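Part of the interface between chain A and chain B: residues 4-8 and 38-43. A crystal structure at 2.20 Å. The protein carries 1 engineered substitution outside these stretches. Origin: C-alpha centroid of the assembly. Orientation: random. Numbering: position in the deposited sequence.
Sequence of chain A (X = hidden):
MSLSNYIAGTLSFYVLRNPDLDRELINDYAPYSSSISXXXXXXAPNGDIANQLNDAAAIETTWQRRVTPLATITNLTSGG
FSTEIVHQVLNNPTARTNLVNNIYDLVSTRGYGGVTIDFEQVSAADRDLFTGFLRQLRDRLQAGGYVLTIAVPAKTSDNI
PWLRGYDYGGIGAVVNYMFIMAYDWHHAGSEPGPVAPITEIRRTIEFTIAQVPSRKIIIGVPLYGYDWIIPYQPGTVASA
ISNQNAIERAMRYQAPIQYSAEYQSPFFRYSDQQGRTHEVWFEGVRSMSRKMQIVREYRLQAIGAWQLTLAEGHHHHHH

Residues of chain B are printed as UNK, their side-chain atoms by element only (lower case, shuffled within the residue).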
ATOM      1  N   SER A   4     -19.704  -1.596   3.789  1.00 90.56           N
ATOM      2  CA  SER A   4     -19.115  -1.246   2.463  1.00 93.22           C
ATOM      3  C   SER A   4     -18.089  -0.113   2.560  1.00 91.91           C
ATOM      4  O   SER A   4     -18.166   0.743   3.446  1.00 89.67           O
ATOM      5  CB  SER A   4     -20.214  -0.891   1.455  1.00 93.72           C
ATOM      6  OG  SER A   4     -20.982   0.216   1.895  1.00 96.15           O
ATOM      7  N   ASN A   5     -17.134  -0.127   1.631  1.00 88.28           N
ATOM      8  CA  ASN A   5     -16.010   0.805   1.603  1.00 82.27           C
ATOM      9  C   ASN A   5     -15.476   0.854   0.175  1.00 84.28           C
ATOM     10  O   ASN A   5     -15.027  -0.169  -0.350  1.00 91.79           O
ATOM     11  CB  ASN A   5     -14.911   0.317   2.569  1.00 74.46           C
ATOM     12  CG  ASN A   5     -13.861   1.385   2.893  1.00 66.61           C
ATOM     13  OD1 ASN A   5     -13.719   2.388   2.193  1.00 56.37           O
ATOM     14  ND2 ASN A   5     -13.108   1.153   3.966  1.00 42.79           N
ATOM     15  N   TYR A   6     -15.538   2.022  -0.468  1.00 84.47           N
ATOM     16  CA  TYR A   6     -14.866   2.175  -1.768  1.00 86.99           C
ATOM     17  C   TYR A   6     -13.504   2.855  -1.709  1.00 82.44           C
ATOM     18  O   TYR A   6     -13.055   3.462  -2.686  1.00 81.56           O
ATOM     19  CB  TYR A   6     -15.751   2.764  -2.886  1.00 93.44           C
ATOM     20  CG  TYR A   6     -17.107   3.313  -2.508  1.00 95.91           C
ATOM     21  CD1 TYR A   6     -17.248   4.608  -2.013  1.00 94.26           C
ATOM     22  CD2 TYR A   6     -18.261   2.552  -2.706  1.00 96.77           C
ATOM     23  CE1 TYR A   6     -18.502   5.121  -1.695  1.00 93.14           C
ATOM     24  CE2 TYR A   6     -19.517   3.054  -2.390  1.00 95.58           C
ATOM     25  CZ  TYR A   6     -19.631   4.338  -1.888  1.00 97.86           C
ATOM     26  OH  TYR A   6     -20.875   4.833  -1.574  1.00104.98           O
ATOM     27  N   ILE A   7     -12.854   2.756  -0.551  1.00 78.68           N
ATOM     28  CA  ILE A   7     -11.399   2.866  -0.474  1.00 80.14           C
ATOM     29  C   ILE A   7     -10.868   1.550   0.107  1.00 83.03           C
ATOM     30  O   ILE A   7     -10.752   1.371   1.326  1.00 82.76           O
ATOM     31  CB  ILE A   7     -10.895   4.126   0.284  1.00 76.54           C
ATOM     32  CG1 ILE A   7     -11.368   5.398  -0.427  1.00 72.58           C
ATOM     33  CG2 ILE A   7      -9.362   4.141   0.355  1.00 74.58           C
ATOM     34  CD1 ILE A   7     -10.793   6.681   0.127  1.00 85.62           C
ATOM     35  N   ALA A   8     -10.603   0.614  -0.800  1.00 84.34           N
ATOM     36  CA  ALA A   8     -10.032  -0.680  -0.464  1.00 83.66           C
ATOM     37  C   ALA A   8      -8.879  -0.970  -1.415  1.00 78.73           C
ATOM     38  O   ALA A   8      -9.036  -0.908  -2.640  1.00 73.13           O
ATOM     39  CB  ALA A   8     -11.093  -1.773  -0.547  1.00 86.41           C
TER
ATOM     40  N   UNK B  38      -8.836   7.000   9.764  1.00 40.29           N
ATOM     41  CA  UNK B  38      -9.239   5.800   9.113  1.00 41.32           C
ATOM     42  C   UNK B  38     -10.238   6.054   8.015  1.00 44.44           C
ATOM     43  O   UNK B  38     -11.222   6.683   8.224  1.00 49.24           O
ATOM     44  c   UNK B  38      -8.719   4.485  11.135  1.00 40.63           C
ATOM     45  c   UNK B  38      -9.183   3.729  12.276  1.00 48.12           C
ATOM     46  c   UNK B  38      -9.802   4.859  10.149  1.00 43.79           C
ATOM     47  c   UNK B  38     -10.391   3.660   9.536  1.00 38.79           C
ATOM     48  N   UNK B  39      -9.976   5.549   6.829  1.00 43.14           N
ATOM     49  CA  UNK B  39     -10.815   5.826   5.680  1.00 39.78           C
ATOM     50  C   UNK B  39     -11.867   4.730   5.520  1.00 51.09           C
ATOM     51  O   UNK B  39     -11.623   3.603   5.866  1.00 53.95           O
ATOM     52  c   UNK B  39      -8.274   7.623   4.974  1.00 39.01           C
ATOM     53  c   UNK B  39      -9.831   8.152   3.346  1.00 44.41           C
ATOM     54  c   UNK B  39      -7.705   8.816   4.827  1.00 43.79           C
ATOM     55  c   UNK B  39      -9.268   9.341   3.197  1.00 41.17           C
ATOM     56  c   UNK B  39      -8.194   9.676   3.941  1.00 46.08           C
ATOM     57  c   UNK B  39      -9.346   7.268   4.245  1.00 30.57           C
ATOM     58  c   UNK B  39      -9.967   5.943   4.429  1.00 37.42           C
ATOM     59  N   UNK B  40     -13.024   5.035   4.976  1.00 49.32           N
ATOM     60  CA  UNK B  40     -13.791   6.218   5.228  1.00 50.47           C
ATOM     61  C   UNK B  40     -15.194   5.821   5.660  1.00 53.72           C
ATOM     62  O   UNK B  40     -15.552   4.680   5.544  1.00 49.62           O
ATOM     63  o   UNK B  40     -15.678   4.639   2.055  1.00 63.74           O
ATOM     64  c   UNK B  40     -15.374   5.783   2.332  1.00 56.02           C
ATOM     65  c   UNK B  40     -13.996   6.067   2.750  1.00 50.85           C
ATOM     66  o   UNK B  40     -16.168   6.690   2.244  1.00 55.89           O
ATOM     67  c   UNK B  40     -13.912   6.964   3.923  1.00 59.93           C
ATOM     68  N   UNK B  41     -15.982   6.776   6.142  1.00 47.38           N
ATOM     69  CA  UNK B  41     -17.433   6.762   6.047  1.00 45.97           C
ATOM     70  C   UNK B  41     -17.880   7.776   5.046  1.00 41.45           C
ATOM     71  O   UNK B  41     -17.272   8.791   4.931  1.00 56.65           O
ATOM     72  c   UNK B  41     -18.053   7.119   7.385  1.00 48.99           C
ATOM     73  c   UNK B  41     -18.840   5.140   8.705  1.00 39.81           C
ATOM     74  c   UNK B  41     -17.557   4.222  10.419  1.00 45.66           C
ATOM     75  c   UNK B  41     -16.761   6.071   9.247  1.00 35.61           C
ATOM     76  c   UNK B  41     -18.680   4.222   9.672  1.00 34.24           C
ATOM     77  c   UNK B  41     -17.878   6.087   8.465  1.00 47.51           C
ATOM     78  o   UNK B  41     -17.368   3.300  11.391  1.00 39.28           O
ATOM     79  c   UNK B  41     -16.600   5.146  10.211  1.00 44.39           C
ATOM     80  N   UNK B  42     -18.948   7.509   4.315  1.00 47.45           N
ATOM     81  CA  UNK B  42     -19.466   8.481   3.338  1.00 51.29           C
ATOM     82  C   UNK B  42     -20.911   8.900   3.615  1.00 55.95           C
ATOM     83  O   UNK B  42     -21.621   8.251   4.389  1.00 57.22           O
ATOM     84  n   UNK B  42     -20.784   4.669   1.338  1.00 66.49           N
ATOM     85  n   UNK B  42     -18.862   5.506   1.778  1.00 47.53           N
ATOM     86  c   UNK B  42     -19.513   4.380   1.556  1.00 67.04           C
ATOM     87  c   UNK B  42     -20.952   6.030   1.418  1.00 52.35           C
ATOM     88  c   UNK B  42     -19.313   7.986   1.896  1.00 44.48           C
ATOM     89  c   UNK B  42     -19.740   6.566   1.695  1.00 67.81           C
ATOM     90  N   UNK B  43     -21.335   9.987   2.969  1.00 52.72           N
ATOM     91  CA  UNK B  43     -22.577  10.672   3.335  1.00 54.80           C
ATOM     92  C   UNK B  43     -23.695  10.603   2.288  1.00 61.91           C
ATOM     93  O   UNK B  43     -23.449  10.634   1.077  1.00 68.13           O
ATOM     94  c   UNK B  43     -21.729  12.978   2.613  1.00 44.80           C
ATOM     95  c   UNK B  43     -22.004  14.481   2.703  1.00 51.14           C
ATOM     96  c   UNK B  43     -22.324  12.152   3.761  1.00 53.86           C
ATOM     97  c   UNK B  43     -21.406  12.200   4.969  1.00 50.31           C
TER

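Position 38 of chain B carries four side-chain carbons, forked at the first, with one arm two carbons long. This side chain is out of reach of the chain A stretch. Branching at CB with unequal arms identifies isoleucine, I38(B).

Position 39 has one carbon followed by a ring of six carbons, with no heteroatom. Its CA-to-CB bond points toward chain A, and the ring meets the methyl end of I7(A) obliquely. A bare six-carbon ring on one methylene is phenylalanine, F39(B); its CD1 lies 3.7 Å from CD1 of I7(A), an apolar contact. The backbone also takes part: ND2 of N5(A) donates a weak hydrogen bond to O of F39(B), at 3.4 Å and 147°.

Position 40 follows a cis peptide bond. Its side chain is three carbons in a row, the third carrying two oxygens, and one oxygen approaches N5(A). That chain length and terminal carboxylate define glutamate, E40(B). OE1 of E40(B) stands 3.0 Å from OD1 of N5(A), but both atoms are acceptors, so this proximity is no hydrogen bond. OD1 of N5(A) is instead engaged within its own chain, accepting from N of I7(A) at 2.9 Å and 158°. CG of E40(B) lies 4.2 Å from CG1 of I7(A).

Position 41 has one carbon and a six-carbon ring bearing one oxygen. Its CA-to-CB bond points away from chain A, and the side chain makes no contact with the chain A stretch. The oxygen borne on the ring marks tyrosine, Y41(B), whose OH is hydrogen-bonded elsewhere in the structure.

Position 42 has one carbon leading to a five-membered ring of three carbons and two nitrogens; its CA-to-CB bond points toward chain A, and its ring stacks, offset, on that of Y6(A). This is histidine, H42(B). The two ring centroids are 4.4 Å apart and the planes at 23°; OH of Y6(A) sits over one imidazole face, 2.9 Å from NE2 of H42(B). ND1 of H42(B) donates to OE2 of E40(B) at 3.0 Å, and weakly to OE1 at 3.3 Å, tying the imidazole to the carboxylate.

Position 43 again has four carbons forked at the first, one arm two carbons long, out of reach of the chain A stretch: isoleucine, I43(B).

The contact buries 352 Å² over both sides. Along the strand, 39, 40 and 42 supply all the covered area on chain B. Apolar packing at I7(A) and ring stacking at Y6(A) accompany one weak hydrogen bond from N5(A), while the E40(B)–H42(B) pairing links two of the contacting side chains.

Chain B (38-43) IFEYHI
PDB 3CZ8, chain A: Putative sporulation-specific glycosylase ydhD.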